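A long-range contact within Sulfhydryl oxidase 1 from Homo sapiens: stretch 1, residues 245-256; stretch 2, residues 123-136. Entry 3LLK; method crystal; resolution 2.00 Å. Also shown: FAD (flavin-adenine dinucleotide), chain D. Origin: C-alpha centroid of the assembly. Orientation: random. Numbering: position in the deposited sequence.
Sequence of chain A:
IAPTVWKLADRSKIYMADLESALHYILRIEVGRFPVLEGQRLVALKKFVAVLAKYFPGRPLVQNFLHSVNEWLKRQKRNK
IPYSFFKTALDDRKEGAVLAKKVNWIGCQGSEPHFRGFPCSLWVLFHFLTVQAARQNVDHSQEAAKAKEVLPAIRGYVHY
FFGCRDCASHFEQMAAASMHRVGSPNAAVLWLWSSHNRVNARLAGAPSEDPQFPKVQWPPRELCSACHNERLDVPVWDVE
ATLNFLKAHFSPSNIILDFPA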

# COMPACT_ATOMS: atom_id res chain seq x y z
N PHE A 245 9.37 -15.64 -0.30
CA PHE A 245 8.65 -15.32 -1.51
C PHE A 245 8.22 -13.85 -1.47
O PHE A 245 8.35 -13.13 -2.45
CB PHE A 245 7.41 -16.20 -1.68
CG PHE A 245 6.49 -15.73 -2.78
CD1 PHE A 245 6.80 -15.97 -4.12
CD2 PHE A 245 5.34 -14.99 -2.48
CE1 PHE A 245 5.98 -15.48 -5.14
CE2 PHE A 245 4.53 -14.50 -3.49
CZ PHE A 245 4.85 -14.74 -4.83
N LEU A 246 7.72 -13.41 -0.32
CA LEU A 246 7.27 -12.02 -0.20
C LEU A 246 8.43 -11.05 -0.50
O LEU A 246 8.27 -10.08 -1.25
CB LEU A 246 6.68 -11.79 1.20
CG LEU A 246 5.36 -12.50 1.50
CD1 LEU A 246 5.08 -12.45 2.99
CD2 LEU A 246 4.20 -11.85 0.74
N LYS A 247 9.60 -11.32 0.07
CA LYS A 247 10.76 -10.46 -0.14
C LYS A 247 11.17 -10.44 -1.62
O LYS A 247 11.64 -9.43 -2.13
CB LYS A 247 11.93 -10.91 0.73
CG LYS A 247 11.73 -10.62 2.22
CD LYS A 247 12.88 -11.21 3.06
CE LYS A 247 12.70 -10.98 4.55
NZ LYS A 247 13.23 -9.65 4.98
N ALA A 248 10.97 -11.57 -2.30
CA ALA A 248 11.30 -11.66 -3.71
C ALA A 248 10.24 -10.98 -4.58
O ALA A 248 10.56 -10.27 -5.52
CB ALA A 248 11.43 -13.14 -4.12
N HIS A 249 8.97 -11.21 -4.24
CA HIS A 249 7.86 -10.65 -5.01
C HIS A 249 7.79 -9.13 -4.94
O HIS A 249 7.70 -8.44 -5.97
CB HIS A 249 6.54 -11.27 -4.53
CG HIS A 249 5.36 -10.84 -5.33
ND1 HIS A 249 5.00 -11.44 -6.52
CD2 HIS A 249 4.47 -9.83 -5.14
CE1 HIS A 249 3.95 -10.82 -7.02
NE2 HIS A 249 3.61 -9.84 -6.21
N PHE A 250 7.81 -8.59 -3.73
CA PHE A 250 7.75 -7.14 -3.56
C PHE A 250 9.15 -6.53 -3.50
O PHE A 250 9.54 -5.93 -2.50
CB PHE A 250 6.98 -6.81 -2.28
CG PHE A 250 5.54 -7.25 -2.31
CD1 PHE A 250 4.62 -6.58 -3.11
CD2 PHE A 250 5.11 -8.32 -1.54
CE1 PHE A 250 3.27 -6.97 -3.14
CE2 PHE A 250 3.76 -8.72 -1.56
CZ PHE A 250 2.85 -8.04 -2.36
N SER A 251 9.90 -6.68 -4.59
CA SER A 251 11.26 -6.15 -4.67
C SER A 251 11.43 -5.32 -5.95
O SER A 251 10.76 -5.57 -6.95
CB SER A 251 12.28 -7.29 -4.67
OG SER A 251 12.22 -8.02 -5.88
N PRO A 252 12.34 -4.34 -5.92
CA PRO A 252 12.59 -3.49 -7.09
C PRO A 252 12.86 -4.25 -8.38
O PRO A 252 12.45 -3.82 -9.45
CB PRO A 252 13.78 -2.64 -6.64
CG PRO A 252 13.56 -2.52 -5.16
CD PRO A 252 13.17 -3.92 -4.77
N SER A 253 13.54 -5.39 -8.28
CA SER A 253 13.85 -6.18 -9.47
C SER A 253 12.62 -6.83 -10.09
O SER A 253 12.63 -7.16 -11.28
CB SER A 253 14.90 -7.26 -9.15
OG SER A 253 14.40 -8.21 -8.22
N ASN A 254 11.57 -7.00 -9.30
CA ASN A 254 10.34 -7.60 -9.79
C ASN A 254 9.35 -6.57 -10.33
O ASN A 254 8.19 -6.89 -10.60
CB ASN A 254 9.68 -8.42 -8.67
CG ASN A 254 8.69 -9.43 -9.20
OD1 ASN A 254 8.96 -10.09 -10.21
ND2 ASN A 254 7.55 -9.56 -8.53
N ILE A 255 9.80 -5.32 -10.47
CA ILE A 255 8.92 -4.28 -10.99
C ILE A 255 9.13 -4.10 -12.48
O ILE A 255 10.26 -4.02 -12.96
CB ILE A 255 9.19 -2.90 -10.34
CG1 ILE A 255 8.95 -2.96 -8.83
CG2 ILE A 255 8.25 -1.86 -10.93
CD1 ILE A 255 9.24 -1.63 -8.15
N ILE A 256 8.03 -4.03 -13.22
CA ILE A 256 8.08 -3.83 -14.66
C ILE A 256 7.85 -2.34 -14.90
O ILE A 256 6.81 -1.79 -14.52
CB ILE A 256 7.01 -4.67 -15.38
CG1 ILE A 256 7.36 -6.15 -15.25
CG2 ILE A 256 6.90 -4.25 -16.84
CD1 ILE A 256 6.33 -7.07 -15.83
PA FAD D . -6.46 -7.04 -3.83
O1A FAD D . -6.63 -5.57 -3.96
O2A FAD D . -6.96 -7.82 -2.66
O5B FAD D . -4.95 -7.44 -4.02
C5B FAD D . -3.96 -6.67 -4.70
C4B FAD D . -3.03 -7.73 -5.22
O4B FAD D . -2.06 -7.94 -4.16
C3B FAD D . -3.40 -9.06 -5.92
O3B FAD D . -3.74 -8.98 -7.30
C2B FAD D . -2.23 -9.86 -5.56
O2B FAD D . -1.16 -9.78 -6.45
C1B FAD D . -1.75 -9.33 -4.20
N9A FAD D . -2.21 -9.96 -3.00
C8A FAD D . -3.39 -10.68 -2.68
N7A FAD D . -3.46 -11.15 -1.47
C5A FAD D . -2.26 -10.74 -0.93
C6A FAD D . -1.72 -10.98 0.35
N6A FAD D . -2.33 -11.71 1.28
N1A FAD D . -0.47 -10.49 0.68
C2A FAD D . 0.32 -9.83 -0.21
N3A FAD D . -0.20 -9.58 -1.49
C4A FAD D . -1.51 -10.07 -1.79
N1 FAD D . -13.31 -4.25 0.30
C2 FAD D . -14.57 -4.64 0.70
O2 FAD D . -15.41 -4.83 -0.20
N3 FAD D . -14.64 -4.78 2.08
C4 FAD D . -13.61 -4.57 3.03
O4 FAD D . -13.86 -4.70 4.28
C4X FAD D . -12.39 -4.17 2.53
N5 FAD D . -11.31 -3.83 3.41
C5X FAD D . -10.07 -3.30 2.98
C6 FAD D . -9.14 -2.89 3.95
C7 FAD D . -7.88 -2.39 3.51
C7M FAD D . -6.93 -1.96 4.62
C8 FAD D . -7.56 -2.30 2.12
C8M FAD D . -6.29 -1.84 1.45
C9 FAD D . -8.53 -2.69 1.18
C9A FAD D . -9.82 -3.15 1.52
N10 FAD D . -10.98 -3.63 0.72
C10 FAD D . -12.23 -4.01 1.12
C1' FAD D . -10.72 -3.81 -0.67
C2' FAD D . -10.23 -5.15 -1.14
O2' FAD D . -9.30 -5.72 -0.18
C3' FAD D . -9.58 -5.23 -2.49
O3' FAD D . -8.50 -4.30 -2.57
C4' FAD D . -10.42 -5.17 -3.75
O4' FAD D . -11.65 -5.95 -3.59
C5' FAD D . -9.77 -5.48 -5.03
O5' FAD D . -9.40 -6.86 -4.99
P FAD D . -8.38 -7.53 -5.94
O1P FAD D . -8.98 -8.84 -6.19
O2P FAD D . -8.09 -6.72 -7.16
O3P FAD D . -6.98 -7.73 -5.17
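Stretch 2, residues 123-136: WVLFHFLTVQAARQ

Stretch 2 is helical from Trp123, within a helix that begins earlier in the chain, and its backbone follows the regular i to i+4 pattern, as in His127 N to Trp123 O (2.9 Å) and Gln132 N to Phe128 O (2.9 Å). Stretch 1 opens with the last turn of another helix, residues 245-249. Phe250 is the first residue to leave helical phi/psi (-92/62), after which the chain passes through Ser251 into a short 3-10 segment, 252-254, and then extends as a strand at Ile255 and Ile256. The two helices are neither parallel nor antiparallel: their N-to-C directions differ by 107° (signed crossing angle -107°), and their axes approach to 9.5 Å. The backbones come nearer where the first helix ends, with Phe250 CA 5.2 Å from Phe128 CA and Lys247 CA 5.9 Å from Val131 CA. The helix of stretch 2 thus runs past the end of the first helix and the turn that follows it, burying 582 Å² in total.

Phe250 is the centre of the contact, with 133 Å² covered by stretch 2. Its chi1 of -63° (m) lays the ring along the helix, within reach of Val124, His127, Phe128 and Val131. His127 CB sits over one face of this ring, 3.5 Å from the centroid and 16° off the normal, a CH-pi contact in which Phe250 CZ comes to 3.4 Å from His127 CB. The two aromatic rings are nearly parallel, with planes at 20°, but are slid apart and barely overlap, their centroids being 5.2 Å apart. Farther along the helix, Val131 points toward stretch 1 and packs its CG2 against Phe250 CB at 3.8 Å, while Val131 CG1 lies 3.8 Å from Lys247 CA. Beyond CB, toward the far end of the same Phe250 side chain, Val124 CG1 is a looser neighbour, 4.3 Å from Phe250 CE1.

Phe128 serves the turn rather than the helix of stretch 1. Although its CA-to-CB bond points sideways, the end of its side chain comes nearer, placing CZ 3.3 Å from Ser251 C and 3.7 Å from Ile255 CD1. Phe250 C lies over one face of the Phe128 ring, whereas Pro252 N is near the ring plane at its edge. Within stretch 1, hydrogen bonds run from Ser251 OG to Ala248 O (2.8 Å) and from Asn254 ND2 to His249 O (2.8 Å), the latter linking the 3-10 segment back to the end of the helix.

No hydrogen bond joins the two stretches, so the contact rests on apolar and aromatic packing. Lys247 extends its side chain past the C-terminal part of stretch 2, where NZ lies 3.6 Å from Ala134 CB. Arg135 is poorly ordered; its guanidinium lies beside the turn, with Lys247 O over one face.

The FAD adjoins the same aromatic cluster. Its adenine atom N3A lies 3.5 Å from Phe250 CZ, at the edge of that ring, and its C2A lies over one face of the His127 ring, while Trp123 NE1 donates a 2.8 Å hydrogen bond to FAD O2'.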

# COMPACT_ATOMS: atom_id res chain seq x y z
N TRP A 123 -3.05 -1.93 -1.58
CA TRP A 123 -2.53 -3.14 -0.96
C TRP A 123 -1.11 -3.37 -1.46
O TRP A 123 -0.20 -3.63 -0.67
CB TRP A 123 -3.37 -4.37 -1.34
CG TRP A 123 -4.55 -4.65 -0.45
CD1 TRP A 123 -5.85 -4.76 -0.83
CD2 TRP A 123 -4.50 -4.94 0.95
NE1 TRP A 123 -6.63 -5.09 0.26
CE2 TRP A 123 -5.83 -5.21 1.36
CE3 TRP A 123 -3.47 -4.99 1.91
CZ2 TRP A 123 -6.15 -5.53 2.69
CZ3 TRP A 123 -3.80 -5.31 3.23
CH2 TRP A 123 -5.13 -5.57 3.60
N VAL A 124 -0.93 -3.29 -2.78
CA VAL A 124 0.39 -3.53 -3.36
C VAL A 124 1.40 -2.56 -2.78
O VAL A 124 2.46 -2.99 -2.33
CB VAL A 124 0.38 -3.40 -4.90
CG1 VAL A 124 1.78 -3.69 -5.47
CG2 VAL A 124 -0.61 -4.40 -5.49
N LEU A 125 1.05 -1.28 -2.75
CA LEU A 125 1.93 -0.25 -2.19
C LEU A 125 2.29 -0.57 -0.74
O LEU A 125 3.46 -0.54 -0.37
CB LEU A 125 1.26 1.13 -2.27
CG LEU A 125 1.90 2.33 -1.54
CD1 LEU A 125 3.34 2.51 -2.01
CD2 LEU A 125 1.09 3.61 -1.82
N PHE A 126 1.27 -0.88 0.08
CA PHE A 126 1.49 -1.20 1.49
C PHE A 126 2.46 -2.38 1.68
O PHE A 126 3.42 -2.29 2.46
CB PHE A 126 0.16 -1.53 2.20
CG PHE A 126 -0.72 -0.33 2.48
CD1 PHE A 126 -0.25 0.98 2.34
CD2 PHE A 126 -2.05 -0.52 2.87
CE1 PHE A 126 -1.09 2.08 2.59
CE2 PHE A 126 -2.89 0.58 3.13
CZ PHE A 126 -2.41 1.87 2.98
N HIS A 127 2.20 -3.49 1.00
CA HIS A 127 3.06 -4.67 1.11
C HIS A 127 4.49 -4.31 0.71
O HIS A 127 5.46 -4.70 1.36
CB HIS A 127 2.56 -5.80 0.20
CG HIS A 127 1.30 -6.46 0.68
ND1 HIS A 127 1.24 -7.16 1.86
CD2 HIS A 127 0.05 -6.49 0.16
CE1 HIS A 127 0.01 -7.60 2.05
NE2 HIS A 127 -0.73 -7.20 1.03
N PHE A 128 4.61 -3.54 -0.36
CA PHE A 128 5.93 -3.16 -0.83
C PHE A 128 6.67 -2.36 0.22
O PHE A 128 7.86 -2.60 0.45
CB PHE A 128 5.83 -2.39 -2.15
CG PHE A 128 6.98 -2.65 -3.07
CD1 PHE A 128 8.26 -2.24 -2.74
CD2 PHE A 128 6.78 -3.33 -4.27
CE1 PHE A 128 9.34 -2.50 -3.58
CE2 PHE A 128 7.85 -3.60 -5.13
CZ PHE A 128 9.14 -3.18 -4.78
N LEU A 129 5.98 -1.43 0.87
CA LEU A 129 6.60 -0.62 1.90
C LEU A 129 7.10 -1.50 3.05
O LEU A 129 8.20 -1.28 3.54
CB LEU A 129 5.62 0.45 2.43
CG LEU A 129 5.24 1.54 1.42
CD1 LEU A 129 4.17 2.46 2.01
CD2 LEU A 129 6.48 2.34 1.04
N THR A 130 6.31 -2.49 3.47
CA THR A 130 6.76 -3.36 4.56
C THR A 130 7.99 -4.16 4.18
O THR A 130 8.91 -4.33 4.99
CB THR A 130 5.65 -4.34 5.05
OG1 THR A 130 5.24 -5.19 3.97
CG2 THR A 130 4.47 -3.58 5.59
N VAL A 131 8.02 -4.65 2.94
CA VAL A 131 9.15 -5.43 2.49
C VAL A 131 10.40 -4.58 2.35
O VAL A 131 11.48 -5.00 2.75
CB VAL A 131 8.86 -6.15 1.17
CG1 VAL A 131 10.13 -6.81 0.64
CG2 VAL A 131 7.78 -7.22 1.41
N GLN A 132 10.27 -3.38 1.80
CA GLN A 132 11.41 -2.49 1.66
C GLN A 132 12.03 -2.26 3.04
O GLN A 132 13.25 -2.24 3.19
CB GLN A 132 10.99 -1.15 1.08
CG GLN A 132 10.62 -1.17 -0.39
CD GLN A 132 11.83 -1.07 -1.30
OE1 GLN A 132 12.52 -2.05 -1.54
NE2 GLN A 132 12.10 0.13 -1.80
N ALA A 133 11.18 -2.08 4.04
CA ALA A 133 11.63 -1.83 5.41
C ALA A 133 12.30 -3.04 6.05
O ALA A 133 13.07 -2.90 7.00
CB ALA A 133 10.45 -1.39 6.29
N ALA A 134 11.99 -4.23 5.53
CA ALA A 134 12.54 -5.46 6.06
C ALA A 134 13.84 -5.85 5.37
O ALA A 134 14.58 -6.71 5.86
CB ALA A 134 11.53 -6.59 5.94
N ARG A 135 14.12 -5.24 4.22
CA ARG A 135 15.35 -5.52 3.50
C ARG A 135 16.32 -4.47 4.00
O ARG A 135 16.99 -3.80 3.22
CB ARG A 135 15.15 -5.38 1.99
CG ARG A 135 14.88 -6.71 1.29
CD ARG A 135 14.42 -6.50 -0.15
NE ARG A 135 13.17 -5.74 -0.19
CZ ARG A 135 12.56 -5.37 -1.30
NH1 ARG A 135 13.10 -5.68 -2.48
NH2 ARG A 135 11.43 -4.68 -1.25
N GLN A 136 16.37 -4.35 5.32
CA GLN A 136 17.22 -3.37 5.99
C GLN A 136 17.98 -4.01 7.15
O GLN A 136 17.97 -5.23 7.34
CB GLN A 136 16.33 -2.22 6.49
CG GLN A 136 17.08 -1.05 7.10
CD GLN A 136 16.13 0.05 7.52
OE1 GLN A 136 15.32 0.54 6.73
NE2 GLN A 136 16.21 0.46 8.79